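Local structure of colicin-B (Escherichia coli, 1RH1) at residues 16-20 against 117-121; 157-161 against 268-272; 173-178 against 294-298; 369-373 against 440-444; 396-401 against 428-432. The protein forms channels in the cytoplasmic membrane of E. coli and closely related bacteria, depolarizing it and dissipating cellular energy. All coordinates share one frame. Residue numbers count along the deposited sequence, not the author numbering.

Interaction 1 of 5, residues 16-20 against 117-121; sequences GDTMV and PSRPA
This is a loop-to-loop contact close to the centre of the chain. Residues 16-20 run into strand 20-22, and residues 117-121 run into strand 121-128. The closest CA atoms are those of T18 and R119, 6.3 Å apart. Phi is positive at three residues in a row: G16 (phi/psi 60/13), D17 (40/64) and T18 (75/19). M19 then extends (-104/137). On the other side S118 also has positive phi (78/22), and R119 (-141/139) and P120 (-62/168) are extended. Residues D17 to V20 are the first half of the TonB box, so the contact lays this motif against the body of the N-terminal part of the protein. V20 continues into backbone pairing with Y259 and M261. T18 points toward the opposite loop. Its OG1 lies 3.1 Å from S118 O, at best a weak hydrogen bond. T18 O is 3.1 Å from R119 NH1, and T18 CB is 3.4 Å from the same NH1. R119 has chi2 t and chi3 p, which brings its end nearer to T18. Its NE forms a salt bridge with E256, its NH2 bonds to G258 O, and it makes a cation-pi contact with Y259. M19 CG sits near the guanidinium plane, 4.2 Å from R119 NH1. D17 has chi1 p; its OD1 touches P120 CG at 3.3 Å, while its OD2 forms a salt bridge with R170.

Interaction 2 of 5, residues 157-161 against 268-272; sequences QLPAA and VIVRF
R271 stretches out from its strand and lays its guanidinium against the backbone of residues 158-161. The strand, 266-271, belongs to the mixed sheet of the N-terminal part of the protein. It pairs in parallel with 189-201 and antiparallel with 281-286. The facing loop, 157-161, leads into strand 163-167 of the same sheet. From L158 to A161 this loop has polyproline-II-like angles, with phi from -48 to -69 and psi from 141 to 167. The closest CA atoms are those of A161 and R271, 7.6 Å apart, so the side chain of R271 has to bridge the gap to the loop backbone. Strand alternation sets the pattern: I269 and R271 point toward the loop and V270 points away. R271 has chi1 t and chi2 t, with chi3 at -140°, and so spans the distance. L158 CB and P159 O lie over the same face of its guanidinium. L158 O is 3.5 Å from R271 NH2, and A160 CA is 3.3 Å from R271 NH1. L158 (chi1 m, chi2 t) also points toward the strand. Its CD1 meets I269 CG2 at 4.5 Å, a loose apolar touch. V165 and P280 extend this apolar patch, since both touch L158 and I269. P159 O comes within 2.9 Å of R271 NH1, yet the angle is too poor for a hydrogen bond because the oxygen sits above the guanidinium face.

Interaction 3 of 5, residues 173-178 against 294-298; sequences DLMQNG and LSQRQ
R297 and D173 form a salt bridge. R297 NH1 is 3.0 Å from D173 OD2 and R297 NH2 is 3.2 Å from D173 OD1, both hydrogen bonds. NH2 of R297 also bonds to T260 O. R297 is fully extended, with chi1 to chi3 all t. The second polar link is G178 N to Q298 OE1, 2.6 Å. Q298 has chi1 t and chi2 p, which brings OE1 to the backbone. N177 (phi/psi 69/49) and G178 (75/-13) form a tight turn of type I' character between strands 169-176 and 179-186. This hairpin end docks near the start of the long helix 291-340. Strand 173-176 and helix 294-298 are almost perpendicular, at -87°, with axes 9.3 Å apart. The closest CA atoms are those of G178 and Q298, 5.1 Å apart. M175 points toward the helix between the polar links. Its CE meets L294 CD2 at 3.4 Å and its SD meets R297 CD at 3.4 Å. G178 O touches L294 CB at 3.2 Å.

Interaction 4 of 5, residues 369-373 against 440-444; sequences AMSSI and WGPLM
Two helices of the pore-forming helical domain pack here, the side of 366-376 against the first turn of 441-452. W440 is the N-cap residue of the second helix, and its O accepts M444 N at 2.9 Å. The closest CA atoms are those of M370 and M444, 7.2 Å apart. The main bump is M444, with chi1 m and chi2 m. It fits into a shallow hollow lined by A369, M370 and I373. M444 CE reaches I373 CG2 at 3.5 Å and A369 CB at 4.4 Å. M370, all m, curls its end back to the other helix and closes one edge: its SD is 3.6 Å from M444 CG. M370 CE comes to 4.2 Å from G441 N. A495 of helix 479-495, predicted to span the membrane, touches A369 and I373, while W440 rests on V488. I373 (chi1 p) is the bump in the other direction: its CD1 presses on W440 CB at 3.5 Å.

Interaction 5 of 5, residues 396-401 against 428-432; sequences WKAFNA and REKSI
R428 NH1 serves two backbone acceptors. It donates to W396 O at 2.9 Å and to F399 O at 2.8 Å. Both carbonyls lie at the C-terminal end of helix 386-398 or just beyond. W396 O also accepts F399 N at 3.0 Å, and F399 O accepts A401 N weakly at 3.3 Å. R428 bends to get there, with chi1 t, chi2 at -106° and chi3 m. Its NH2 lies 3.5 Å from A401 CB. F399 CD2 lies over one face of the guanidinium. The closest CA atoms are those of W396 and R428, 6.0 Å apart. In the helical pore-forming domain this joins the turn between helices 386-398 and 401-406 to helix 420-435. Helix 457-472, which lies within a predicted membrane-spanning segment, packs on W396 and F399 through A471. S431 OG is satisfied by I427 O of its own helix. S431 CB makes a CH-pi contact, 4.0 Å from the centroid of the five-membered ring of W396 and over its face. W396 CB meets I432 CG1 at 3.6 Å, W396 CE3 lies 3.7 Å from R428 CG, and K397 CG meets I432 CD1 at 4.0 Å.

How the interactions relate
The contacts fall into two groups. Interactions 1, 2 and 3 lie in the N-terminal part, with centres 16 to 31 Å apart. Interactions 4 and 5 lie in the helical pore-forming domain, 45 to 67 Å from the first three by centres. Interaction 3 lies near the start of helix 291-340, which runs toward that domain and also touches V20 and R119 of interaction 1. Interactions 2 and 3 alternate along the chain, while interaction 1 precedes both. Both segments of interaction 5 fall between those of interaction 4. Their centres are 17 Å apart, and they touch through consecutive helices 420-435 and 441-452. The TonB-box contact, interaction 1, stays at least about 32 Å by nearest atoms from both.

Interaction 1 of 5, residues 16-20 against 117-121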
# COMPACT_ATOMS: atom_id res chain seq x y z
N GLY A 16 7.35 -3.08 3.64
CA GLY A 16 8.14 -2.18 2.80
C GLY A 16 7.65 -0.73 2.69
O GLY A 16 8.18 0.02 1.87
N ASP A 17 6.71 -0.34 3.59
CA ASP A 17 5.90 0.88 3.60
C ASP A 17 5.42 1.26 2.20
O ASP A 17 5.72 2.27 1.55
CB ASP A 17 6.69 2.04 4.31
CG ASP A 17 7.87 2.75 3.66
OD1 ASP A 17 7.76 3.96 3.44
OD2 ASP A 17 8.90 2.13 3.40
N THR A 18 4.61 0.26 1.81
CA THR A 18 3.87 0.05 0.56
C THR A 18 4.74 -0.39 -0.62
O THR A 18 4.31 -0.31 -1.77
CB THR A 18 3.05 1.33 0.11
OG1 THR A 18 2.80 2.17 1.23
CG2 THR A 18 1.72 0.90 -0.53
N MET A 19 5.96 -0.90 -0.41
CA MET A 19 6.79 -1.28 -1.54
C MET A 19 6.88 -2.78 -1.83
O MET A 19 7.00 -3.61 -0.93
CB MET A 19 8.18 -0.71 -1.32
CG MET A 19 8.22 0.78 -1.53
SD MET A 19 9.71 1.48 -0.79
CE MET A 19 10.83 1.39 -2.17
N VAL A 20 6.80 -3.12 -3.12
CA VAL A 20 6.89 -4.51 -3.58
C VAL A 20 8.36 -4.84 -3.86
O VAL A 20 9.13 -3.93 -4.14
CB VAL A 20 6.04 -4.74 -4.89
CG1 VAL A 20 4.69 -4.03 -4.76
CG2 VAL A 20 6.71 -4.17 -6.13
N PRO A 117 -1.22 9.68 -0.91
CA PRO A 117 -1.66 9.25 0.40
C PRO A 117 -1.55 7.76 0.62
O PRO A 117 -1.96 6.94 -0.19
CB PRO A 117 -3.07 9.77 0.47
CG PRO A 117 -3.53 9.70 -0.96
CD PRO A 117 -2.32 10.33 -1.62
N SER A 118 -0.99 7.55 1.81
CA SER A 118 -0.64 6.31 2.48
C SER A 118 0.65 5.72 1.93
O SER A 118 0.92 4.52 2.05
CB SER A 118 -1.75 5.27 2.35
OG SER A 118 -1.65 4.55 1.13
N ARG A 119 1.42 6.61 1.32
CA ARG A 119 2.66 6.24 0.70
C ARG A 119 3.65 7.34 0.97
O ARG A 119 3.30 8.52 0.86
CB ARG A 119 2.47 6.08 -0.78
CG ARG A 119 2.12 4.65 -1.10
CD ARG A 119 2.25 4.32 -2.59
NE ARG A 119 3.56 4.72 -3.06
CZ ARG A 119 4.62 3.93 -3.06
NH1 ARG A 119 4.60 2.66 -2.63
NH2 ARG A 119 5.75 4.50 -3.43
N PRO A 120 4.91 6.99 1.28
CA PRO A 120 5.92 7.91 1.75
C PRO A 120 6.22 8.98 0.71
O PRO A 120 5.72 8.90 -0.41
CB PRO A 120 7.06 7.00 2.08
CG PRO A 120 7.00 6.00 0.99
CD PRO A 120 5.53 5.71 0.96
N ALA A 121 6.93 10.04 1.08
CA ALA A 121 7.27 11.10 0.15
C ALA A 121 8.79 11.12 0.06
O ALA A 121 9.48 10.77 1.02
CB ALA A 121 6.78 12.42 0.67

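Interaction 2 of 5, residues 157-161 against 268-272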
# COMPACT_ATOMS: atom_id res chain seq x y z
N GLN A 157 15.53 3.80 24.79
CA GLN A 157 14.24 3.16 24.60
C GLN A 157 14.10 2.36 23.31
O GLN A 157 13.00 1.88 22.97
CB GLN A 157 13.18 4.19 24.65
CG GLN A 157 12.82 4.53 26.07
CD GLN A 157 11.97 5.78 26.12
OE1 GLN A 157 10.90 5.90 25.49
NE2 GLN A 157 12.48 6.76 26.87
N LEU A 158 15.21 2.19 22.57
CA LEU A 158 15.25 1.32 21.40
C LEU A 158 14.79 -0.09 21.73
O LEU A 158 15.03 -0.55 22.85
CB LEU A 158 16.65 1.20 20.85
CG LEU A 158 17.20 2.39 20.16
CD1 LEU A 158 18.64 2.09 19.83
CD2 LEU A 158 16.36 2.73 18.94
N PRO A 159 14.17 -0.86 20.84
CA PRO A 159 13.87 -2.26 21.08
C PRO A 159 15.13 -3.14 21.19
O PRO A 159 16.25 -2.74 20.88
CB PRO A 159 13.00 -2.64 19.92
CG PRO A 159 12.70 -1.38 19.16
CD PRO A 159 13.89 -0.51 19.46
N ALA A 160 14.94 -4.37 21.67
CA ALA A 160 16.00 -5.39 21.67
C ALA A 160 16.24 -5.79 20.23
O ALA A 160 15.25 -5.93 19.50
CB ALA A 160 15.59 -6.67 22.40
N ALA A 161 17.51 -6.01 19.84
CA ALA A 161 17.80 -6.36 18.45
C ALA A 161 16.92 -7.46 17.88
O ALA A 161 16.37 -8.30 18.58
CB ALA A 161 19.22 -6.80 18.31
N VAL A 268 19.47 -0.27 8.52
CA VAL A 268 19.19 -0.79 9.85
C VAL A 268 19.67 0.19 10.91
O VAL A 268 20.35 1.16 10.59
CB VAL A 268 19.90 -2.15 10.12
CG1 VAL A 268 19.47 -3.22 9.14
CG2 VAL A 268 21.40 -1.98 9.97
N ILE A 269 19.33 -0.05 12.17
CA ILE A 269 19.87 0.79 13.21
C ILE A 269 20.74 -0.16 14.01
O ILE A 269 20.30 -1.12 14.63
CB ILE A 269 18.74 1.40 14.06
CG1 ILE A 269 18.15 2.57 13.30
CG2 ILE A 269 19.25 1.89 15.40
CD1 ILE A 269 17.01 3.25 14.06
N VAL A 270 22.03 0.13 13.88
CA VAL A 270 23.05 -0.65 14.54
C VAL A 270 23.15 -0.10 15.95
O VAL A 270 23.43 1.08 16.16
CB VAL A 270 24.39 -0.49 13.83
CG1 VAL A 270 25.41 -1.31 14.58
CG2 VAL A 270 24.33 -0.99 12.40
N ARG A 271 22.89 -1.02 16.88
CA ARG A 271 22.95 -0.78 18.32
C ARG A 271 24.25 -1.35 18.92
O ARG A 271 24.51 -2.56 18.85
CB ARG A 271 21.71 -1.44 18.90
CG ARG A 271 21.58 -1.49 20.40
CD ARG A 271 20.33 -2.24 20.76
NE ARG A 271 19.75 -1.53 21.88
CZ ARG A 271 18.87 -2.10 22.70
NH1 ARG A 271 18.49 -3.37 22.54
NH2 ARG A 271 18.37 -1.36 23.71
N PHE A 272 25.11 -0.55 19.54
CA PHE A 272 26.38 -1.05 20.06
C PHE A 272 26.30 -1.75 21.42
O PHE A 272 25.23 -1.74 22.03
CB PHE A 272 27.32 0.13 20.06
CG PHE A 272 27.71 0.48 18.63
CD1 PHE A 272 28.81 -0.14 18.04
CD2 PHE A 272 26.95 1.40 17.90
CE1 PHE A 272 29.15 0.17 16.73
CE2 PHE A 272 27.30 1.70 16.58
CZ PHE A 272 28.40 1.09 15.99

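Interaction 3 of 5, residues 173-178 against 294-298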
# COMPACT_ATOMS: atom_id res chain seq x y z
N ASP A 173 16.77 4.39 -1.88
CA ASP A 173 16.97 4.91 -3.21
C ASP A 173 15.69 5.08 -3.99
O ASP A 173 14.64 4.59 -3.58
CB ASP A 173 18.00 4.02 -3.96
CG ASP A 173 17.61 2.68 -4.57
OD1 ASP A 173 16.76 1.96 -4.05
OD2 ASP A 173 18.20 2.34 -5.58
N LEU A 174 15.78 5.85 -5.07
CA LEU A 174 14.64 6.28 -5.87
C LEU A 174 14.89 6.04 -7.33
O LEU A 174 15.73 6.70 -7.98
CB LEU A 174 14.38 7.78 -5.73
CG LEU A 174 13.13 8.31 -5.14
CD1 LEU A 174 12.91 9.62 -5.80
CD2 LEU A 174 11.97 7.39 -5.35
N MET A 175 14.10 5.14 -7.88
CA MET A 175 14.18 4.91 -9.30
C MET A 175 13.39 6.01 -9.99
O MET A 175 12.16 6.02 -9.95
CB MET A 175 13.61 3.55 -9.59
CG MET A 175 14.40 2.70 -10.57
SD MET A 175 16.11 2.44 -10.11
CE MET A 175 16.46 3.24 -11.62
N GLN A 176 14.06 7.01 -10.57
CA GLN A 176 13.36 8.08 -11.25
C GLN A 176 13.77 8.28 -12.69
O GLN A 176 14.76 8.95 -13.00
CB GLN A 176 13.56 9.38 -10.54
CG GLN A 176 12.81 9.37 -9.26
CD GLN A 176 11.92 10.59 -9.09
OE1 GLN A 176 10.70 10.46 -8.96
NE2 GLN A 176 12.53 11.79 -9.08
N ASN A 177 12.93 7.70 -13.56
CA ASN A 177 13.03 7.67 -15.03
C ASN A 177 14.17 6.83 -15.55
O ASN A 177 14.96 7.24 -16.42
CB ASN A 177 13.17 9.10 -15.62
CG ASN A 177 11.82 9.80 -15.67
OD1 ASN A 177 10.86 9.29 -16.26
ND2 ASN A 177 11.69 10.96 -15.03
N GLY A 178 14.22 5.62 -15.01
CA GLY A 178 15.22 4.67 -15.42
C GLY A 178 16.59 4.99 -14.86
O GLY A 178 17.45 4.13 -14.97
N LEU A 294 18.59 -1.20 -14.58
CA LEU A 294 17.81 0.03 -14.45
C LEU A 294 16.50 -0.04 -15.22
O LEU A 294 15.44 0.14 -14.62
CB LEU A 294 18.64 1.20 -14.96
CG LEU A 294 19.87 1.44 -14.14
CD1 LEU A 294 20.82 2.32 -14.84
CD2 LEU A 294 19.45 2.05 -12.86
N SER A 295 16.54 -0.33 -16.53
CA SER A 295 15.36 -0.58 -17.35
C SER A 295 14.47 -1.69 -16.77
O SER A 295 13.24 -1.57 -16.78
CB SER A 295 15.79 -1.00 -18.73
OG SER A 295 16.69 -0.03 -19.25
N GLN A 296 15.09 -2.76 -16.25
CA GLN A 296 14.36 -3.86 -15.60
C GLN A 296 13.52 -3.36 -14.45
O GLN A 296 12.35 -3.72 -14.34
CB GLN A 296 15.26 -4.90 -14.98
CG GLN A 296 15.77 -6.08 -15.78
CD GLN A 296 16.15 -7.20 -14.82
OE1 GLN A 296 17.32 -7.54 -14.64
NE2 GLN A 296 15.15 -7.78 -14.15
N ARG A 297 14.20 -2.54 -13.61
CA ARG A 297 13.59 -1.97 -12.42
C ARG A 297 12.62 -0.86 -12.76
O ARG A 297 11.64 -0.69 -12.04
CB ARG A 297 14.65 -1.40 -11.46
CG ARG A 297 14.01 -1.01 -10.13
CD ARG A 297 15.05 -0.64 -9.10
NE ARG A 297 14.44 -0.34 -7.81
CZ ARG A 297 15.18 0.07 -6.77
NH1 ARG A 297 16.50 0.21 -6.84
NH2 ARG A 297 14.56 0.31 -5.63
N GLN A 298 12.85 -0.10 -13.84
CA GLN A 298 11.91 0.93 -14.19
C GLN A 298 10.58 0.38 -14.68
O GLN A 298 9.57 1.02 -14.45
CB GLN A 298 12.46 1.84 -15.26
CG GLN A 298 11.67 3.13 -15.31
CD GLN A 298 11.53 3.80 -13.95
OE1 GLN A 298 12.41 4.54 -13.48
NE2 GLN A 298 10.41 3.54 -13.28

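Interaction 4 of 5, residues 369-373 against 440-444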
# COMPACT_ATOMS: atom_id res chain seq x y z
N ALA A 369 -31.27 -16.94 -5.03
CA ALA A 369 -32.07 -15.70 -5.01
C ALA A 369 -33.47 -15.95 -5.53
O ALA A 369 -34.44 -15.55 -4.90
CB ALA A 369 -31.51 -14.59 -5.90
N MET A 370 -33.59 -16.64 -6.67
CA MET A 370 -34.90 -16.96 -7.21
C MET A 370 -35.64 -17.95 -6.36
O MET A 370 -36.85 -18.05 -6.50
CB MET A 370 -34.78 -17.51 -8.61
CG MET A 370 -34.57 -16.40 -9.64
SD MET A 370 -35.93 -15.24 -9.77
CE MET A 370 -37.21 -16.39 -10.18
N SER A 371 -35.01 -18.71 -5.48
CA SER A 371 -35.84 -19.51 -4.61
C SER A 371 -36.41 -18.59 -3.52
O SER A 371 -37.55 -18.77 -3.07
CB SER A 371 -35.00 -20.66 -4.00
OG SER A 371 -33.89 -20.29 -3.18
N SER A 372 -35.64 -17.55 -3.14
CA SER A 372 -36.09 -16.62 -2.13
C SER A 372 -37.21 -15.77 -2.63
O SER A 372 -38.26 -15.76 -1.98
CB SER A 372 -35.01 -15.67 -1.69
OG SER A 372 -34.27 -16.32 -0.68
N ILE A 373 -37.08 -15.10 -3.78
CA ILE A 373 -38.19 -14.23 -4.17
C ILE A 373 -39.40 -15.07 -4.55
O ILE A 373 -40.50 -14.54 -4.43
CB ILE A 373 -37.81 -13.24 -5.34
CG1 ILE A 373 -37.79 -13.92 -6.63
CG2 ILE A 373 -36.45 -12.65 -5.16
CD1 ILE A 373 -39.01 -13.35 -7.35
N TRP A 440 -40.13 -12.64 -12.28
CA TRP A 440 -38.96 -11.86 -11.91
C TRP A 440 -37.65 -12.46 -12.40
O TRP A 440 -36.56 -11.97 -12.09
CB TRP A 440 -38.93 -11.68 -10.40
CG TRP A 440 -40.16 -10.89 -9.97
CD1 TRP A 440 -41.24 -11.54 -9.45
CD2 TRP A 440 -40.35 -9.55 -10.09
NE1 TRP A 440 -42.14 -10.61 -9.24
CE2 TRP A 440 -41.65 -9.42 -9.60
CE3 TRP A 440 -39.66 -8.43 -10.52
CZ2 TRP A 440 -42.28 -8.19 -9.53
CZ3 TRP A 440 -40.28 -7.18 -10.45
CH2 TRP A 440 -41.58 -7.06 -9.96
N GLY A 441 -37.75 -13.53 -13.18
CA GLY A 441 -36.62 -14.21 -13.78
C GLY A 441 -35.78 -13.27 -14.64
O GLY A 441 -34.61 -13.12 -14.35
N PRO A 442 -36.27 -12.58 -15.67
CA PRO A 442 -35.53 -11.57 -16.41
C PRO A 442 -34.84 -10.49 -15.59
O PRO A 442 -33.76 -10.03 -15.96
CB PRO A 442 -36.54 -11.02 -17.37
CG PRO A 442 -37.86 -11.46 -16.80
CD PRO A 442 -37.53 -12.85 -16.34
N LEU A 443 -35.45 -10.12 -14.46
CA LEU A 443 -34.85 -9.13 -13.59
C LEU A 443 -33.68 -9.72 -12.84
O LEU A 443 -32.63 -9.09 -12.84
CB LEU A 443 -35.80 -8.62 -12.51
CG LEU A 443 -35.82 -7.16 -12.06
CD1 LEU A 443 -36.14 -7.16 -10.60
CD2 LEU A 443 -34.50 -6.45 -12.26
N MET A 444 -33.86 -10.87 -12.20
CA MET A 444 -32.80 -11.42 -11.37
C MET A 444 -31.64 -11.96 -12.19
O MET A 444 -30.48 -11.88 -11.81
CB MET A 444 -33.38 -12.51 -10.48
CG MET A 444 -34.55 -11.95 -9.62
SD MET A 444 -34.20 -10.43 -8.71
CE MET A 444 -33.99 -11.14 -7.13

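Interaction 5 of 5, residues 396-401 against 428-432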
# COMPACT_ATOMS: atom_id res chain seq x y z
N TRP A 396 -42.69 3.04 -13.97
CA TRP A 396 -41.45 2.61 -14.57
C TRP A 396 -41.34 3.08 -16.02
O TRP A 396 -40.26 3.49 -16.44
CB TRP A 396 -41.38 1.12 -14.45
CG TRP A 396 -40.82 0.68 -13.11
CD1 TRP A 396 -41.57 -0.02 -12.21
CD2 TRP A 396 -39.54 0.89 -12.68
NE1 TRP A 396 -40.77 -0.26 -11.21
CE2 TRP A 396 -39.56 0.26 -11.45
CE3 TRP A 396 -38.37 1.52 -13.14
CZ2 TRP A 396 -38.41 0.24 -10.66
CZ3 TRP A 396 -37.22 1.50 -12.34
CH2 TRP A 396 -37.24 0.85 -11.11
N LYS A 397 -42.41 3.12 -16.82
CA LYS A 397 -42.39 3.59 -18.20
C LYS A 397 -41.92 5.01 -18.36
O LYS A 397 -41.47 5.41 -19.42
CB LYS A 397 -43.75 3.53 -18.81
CG LYS A 397 -44.29 2.14 -18.91
CD LYS A 397 -45.54 2.27 -19.73
CE LYS A 397 -45.68 1.05 -20.61
NZ LYS A 397 -44.62 1.04 -21.60
N ALA A 398 -42.06 5.82 -17.31
CA ALA A 398 -41.63 7.21 -17.34
C ALA A 398 -40.28 7.43 -16.67
O ALA A 398 -39.68 8.51 -16.78
CB ALA A 398 -42.67 8.04 -16.66
N PHE A 399 -39.75 6.41 -16.00
CA PHE A 399 -38.43 6.46 -15.40
C PHE A 399 -37.39 6.86 -16.43
O PHE A 399 -37.45 6.46 -17.59
CB PHE A 399 -38.16 5.09 -14.81
CG PHE A 399 -36.80 4.89 -14.19
CD1 PHE A 399 -36.59 5.25 -12.87
CD2 PHE A 399 -35.77 4.32 -14.94
CE1 PHE A 399 -35.35 5.05 -12.29
CE2 PHE A 399 -34.53 4.12 -14.36
CZ PHE A 399 -34.32 4.48 -13.04
N ASN A 400 -36.49 7.75 -16.07
CA ASN A 400 -35.41 8.18 -16.94
C ASN A 400 -34.24 7.28 -16.61
O ASN A 400 -33.47 7.49 -15.68
CB ASN A 400 -35.08 9.63 -16.66
CG ASN A 400 -34.05 10.28 -17.56
OD1 ASN A 400 -33.97 11.50 -17.64
ND2 ASN A 400 -33.22 9.52 -18.25
N ALA A 401 -34.14 6.21 -17.39
CA ALA A 401 -33.04 5.28 -17.29
C ALA A 401 -31.77 6.03 -17.59
O ALA A 401 -30.81 5.83 -16.85
CB ALA A 401 -33.20 4.19 -18.30
N ARG A 428 -35.52 -1.54 -15.61
CA ARG A 428 -36.81 -0.91 -15.83
C ARG A 428 -37.74 -1.82 -16.60
O ARG A 428 -38.74 -2.26 -16.04
CB ARG A 428 -36.61 0.40 -16.56
CG ARG A 428 -37.88 1.17 -16.82
CD ARG A 428 -38.32 1.12 -18.29
NE ARG A 428 -37.38 1.83 -19.13
CZ ARG A 428 -37.29 3.16 -19.15
NH1 ARG A 428 -38.11 3.90 -18.40
NH2 ARG A 428 -36.32 3.76 -19.86
N GLU A 429 -37.42 -2.18 -17.86
CA GLU A 429 -38.26 -3.06 -18.66
C GLU A 429 -38.55 -4.39 -17.99
O GLU A 429 -39.64 -4.96 -18.12
CB GLU A 429 -37.60 -3.36 -19.97
CG GLU A 429 -37.39 -2.18 -20.88
CD GLU A 429 -36.43 -2.45 -22.03
OE1 GLU A 429 -35.89 -3.57 -22.16
OE2 GLU A 429 -36.19 -1.53 -22.82
N LYS A 430 -37.55 -4.87 -17.23
CA LYS A 430 -37.66 -6.12 -16.52
C LYS A 430 -38.34 -5.99 -15.16
O LYS A 430 -38.78 -7.00 -14.60
CB LYS A 430 -36.25 -6.70 -16.40
CG LYS A 430 -35.87 -7.16 -17.80
CD LYS A 430 -34.44 -7.56 -17.99
CE LYS A 430 -34.34 -8.00 -19.44
NZ LYS A 430 -33.07 -8.66 -19.69
N SER A 431 -38.46 -4.80 -14.57
CA SER A 431 -39.29 -4.67 -13.38
C SER A 431 -40.72 -4.58 -13.89
O SER A 431 -41.62 -5.11 -13.25
CB SER A 431 -38.95 -3.41 -12.60
OG SER A 431 -37.70 -3.51 -11.93
N ILE A 432 -40.94 -3.97 -15.07
CA ILE A 432 -42.27 -3.85 -15.65
C ILE A 432 -42.82 -5.23 -15.86
O ILE A 432 -43.89 -5.50 -15.33
CB ILE A 432 -42.20 -3.08 -16.96
CG1 ILE A 432 -41.87 -1.63 -16.69
CG2 ILE A 432 -43.54 -3.15 -17.65
CD1 ILE A 432 -41.68 -0.70 -17.90